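Local coordinates for protein antitoxin RelF (Mycobacterium tuberculosis, PDB 3G5O) that neutralizes the toxin RelG by forming a complex with it, and together with that toxin binds DNA and represses its own promoter, at residues V27-Q33 with V45-E51. Numbering follows the deposited sequence.
Sequences VSSTQDQ and VLVGADE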
loop_
_atom_site.group_PDB
_atom_site.type_symbol
_atom_site.label_atom_id
_atom_site.label_comp_id
_atom_site.label_asym_id
_atom_site.label_seq_id
_atom_site.Cartn_x
_atom_site.Cartn_y
_atom_site.Cartn_z
ATOM N N VAL A 27 18.101 9.425 5.006
ATOM C CA VAL A 27 16.782 8.943 4.624
ATOM C C VAL A 27 15.660 9.818 5.234
ATOM O O VAL A 27 14.580 9.959 4.656
ATOM C CB VAL A 27 16.566 7.442 4.948
ATOM C CG1 VAL A 27 17.668 6.606 4.331
ATOM C CG2 VAL A 27 16.457 7.207 6.441
ATOM N N SER A 28 15.941 10.417 6.379
ATOM C CA SER A 28 14.995 11.239 7.077
ATOM C C SER A 28 14.491 12.403 6.245
ATOM O O SER A 28 13.329 12.787 6.311
ATOM C CB SER A 28 15.687 11.850 8.280
ATOM O OG SER A 28 14.704 12.457 9.039
ATOM N N SER A 29 15.393 12.997 5.500
ATOM C CA SER A 29 15.081 14.234 4.796
ATOM C C SER A 29 14.691 13.998 3.323
ATOM O O SER A 29 14.414 14.961 2.572
ATOM C CB SER A 29 16.276 15.166 4.920
ATOM O OG SER A 29 17.436 14.498 4.453
ATOM N N THR A 30 14.602 12.725 2.923
ATOM C CA THR A 30 14.417 12.361 1.523
ATOM C C THR A 30 13.517 11.118 1.333
ATOM O O THR A 30 13.022 10.523 2.301
ATOM C CB THR A 30 15.789 12.028 0.863
ATOM O OG1 THR A 30 16.278 10.793 1.397
ATOM C CG2 THR A 30 16.871 13.149 1.097
ATOM N N GLN A 31 13.349 10.739 0.070
ATOM C CA GLN A 31 12.748 9.501 -0.320
ATOM C C GLN A 31 13.770 8.353 -0.478
ATOM O O GLN A 31 13.420 7.303 -0.967
ATOM C CB GLN A 31 11.945 9.671 -1.621
ATOM C CG GLN A 31 10.823 10.711 -1.536
ATOM C CD GLN A 31 10.122 10.956 -2.886
ATOM O OE1 GLN A 31 10.168 12.067 -3.425
ATOM N NE2 GLN A 31 9.483 9.928 -3.423
ATOM N N ASP A 32 15.011 8.528 -0.041
ATOM C CA ASP A 32 16.043 7.518 -0.288
ATOM C C ASP A 32 15.769 6.255 0.546
ATOM O O ASP A 32 15.229 6.337 1.652
ATOM C CB ASP A 32 17.430 8.063 0.099
ATOM C CG ASP A 32 17.916 9.229 -0.799
ATOM O OD1 ASP A 32 17.361 9.472 -1.896
ATOM O OD2 ASP A 32 18.892 9.899 -0.385
ATOM N N GLN A 33 16.124 5.088 0.020
ATOM C CA GLN A 33 16.077 3.867 0.811
ATOM C C GLN A 33 17.401 3.169 0.813
ATOM O O GLN A 33 18.137 3.216 -0.172
ATOM C CB GLN A 33 15.032 2.885 0.314
ATOM C CG GLN A 33 14.604 3.159 -1.077
ATOM C CD GLN A 33 13.493 2.206 -1.500
ATOM O OE1 GLN A 33 12.447 2.640 -1.978
ATOM N NE2 GLN A 33 13.725 0.906 -1.319
ATOM N N VAL A 45 15.552 -2.931 5.590
ATOM C CA VAL A 45 15.474 -1.751 4.775
ATOM C C VAL A 45 15.298 -0.573 5.733
ATOM O O VAL A 45 14.517 -0.644 6.711
ATOM C CB VAL A 45 14.281 -1.837 3.750
ATOM C CG1 VAL A 45 14.107 -0.513 3.039
ATOM C CG2 VAL A 45 14.526 -2.945 2.726
ATOM N N LEU A 46 16.027 0.505 5.447
ATOM C CA LEU A 46 15.856 1.751 6.188
ATOM C C LEU A 46 15.286 2.849 5.301
ATOM O O LEU A 46 15.814 3.088 4.213
ATOM C CB LEU A 46 17.213 2.196 6.790
ATOM C CG LEU A 46 17.252 3.335 7.803
ATOM C CD1 LEU A 46 16.786 2.871 9.186
ATOM C CD2 LEU A 46 18.692 3.877 7.905
ATOM N N VAL A 47 14.224 3.526 5.766
ATOM C CA VAL A 47 13.639 4.663 5.042
ATOM C C VAL A 47 13.300 5.782 6.017
ATOM O O VAL A 47 13.266 5.553 7.208
ATOM C CB VAL A 47 12.328 4.272 4.273
ATOM C CG1 VAL A 47 12.651 3.295 3.198
ATOM C CG2 VAL A 47 11.279 3.693 5.227
ATOM N N GLY A 48 13.022 6.987 5.512
ATOM C CA GLY A 48 12.653 8.117 6.385
ATOM C C GLY A 48 11.340 7.800 7.090
ATOM O O GLY A 48 10.497 7.026 6.561
ATOM N N ALA A 49 11.151 8.366 8.278
ATOM C CA ALA A 49 9.855 8.274 8.932
ATOM C C ALA A 49 8.712 8.898 8.116
ATOM O O ALA A 49 7.590 8.324 8.054
ATOM C CB ALA A 49 9.910 8.897 10.367
ATOM N N ASP A 50 8.958 10.067 7.521
ATOM C CA ASP A 50 7.978 10.717 6.657
ATOM C C ASP A 50 7.713 9.827 5.433
ATOM O O ASP A 50 6.564 9.638 5.029
ATOM C CB ASP A 50 8.441 12.094 6.199
ATOM C CG ASP A 50 8.499 13.110 7.328
ATOM O OD1 ASP A 50 7.839 12.914 8.377
ATOM O OD2 ASP A 50 9.201 14.124 7.154
ATOM N N GLU A 51 8.778 9.283 4.843
ATOM C CA GLU A 51 8.609 8.348 3.723
ATOM C C GLU A 51 7.740 7.114 4.092
ATOM O O GLU A 51 6.878 6.685 3.303
ATOM C CB GLU A 51 9.966 7.925 3.109
ATOM C CG GLU A 51 9.830 7.226 1.748
ATOM C CD GLU A 51 9.056 8.090 0.719
ATOM O OE1 GLU A 51 9.011 9.343 0.845
ATOM O OE2 GLU A 51 8.487 7.535 -0.214
HETATM O O HOH W 1 11.398 10.765 4.631
HETATM O O HOH W 2 11.458 11.454 8.129
HETATM O O HOH W 3 13.273 7.754 2.805
HETATM O O HOH W 4 9.707 11.456 2.352
#
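Val27, Glu51 and Gln33 bury the most surface here. The contact joins the end of helix 20-28 and the turn after it to the strand-to-helix junction at Gly48. Val27 points at the strand. Its CG2 lies 3.5 Å from Val47 C and 4.2 Å from Leu46 CG. Val27 O sits 3.2 Å from Gly48 CA, where a side chain would clash with it. Gln33 CB packs on Val47 CG1 at 3.8 Å, and Gln33 CA makes a CA-H...O contact with Leu46 O (3.5 Å). One water accepts from the N-cap Gly48 N and lies within hydrogen-bonding reach of Thr30 O and Asp32 O; two others accept from Asp50 N and Glu51 N. Glu51 OE1 lies 3.3 Å from Gln31 CG and forms a salt bridge to Arg61 of the toxin chain. Residues 45-48 also pair with a strand of the second antitoxin subunit. The direct contacts are thus mainly van der Waals, while water accepts from the amides of Gly48, Asp50 and Glu51 beside the toxin interface.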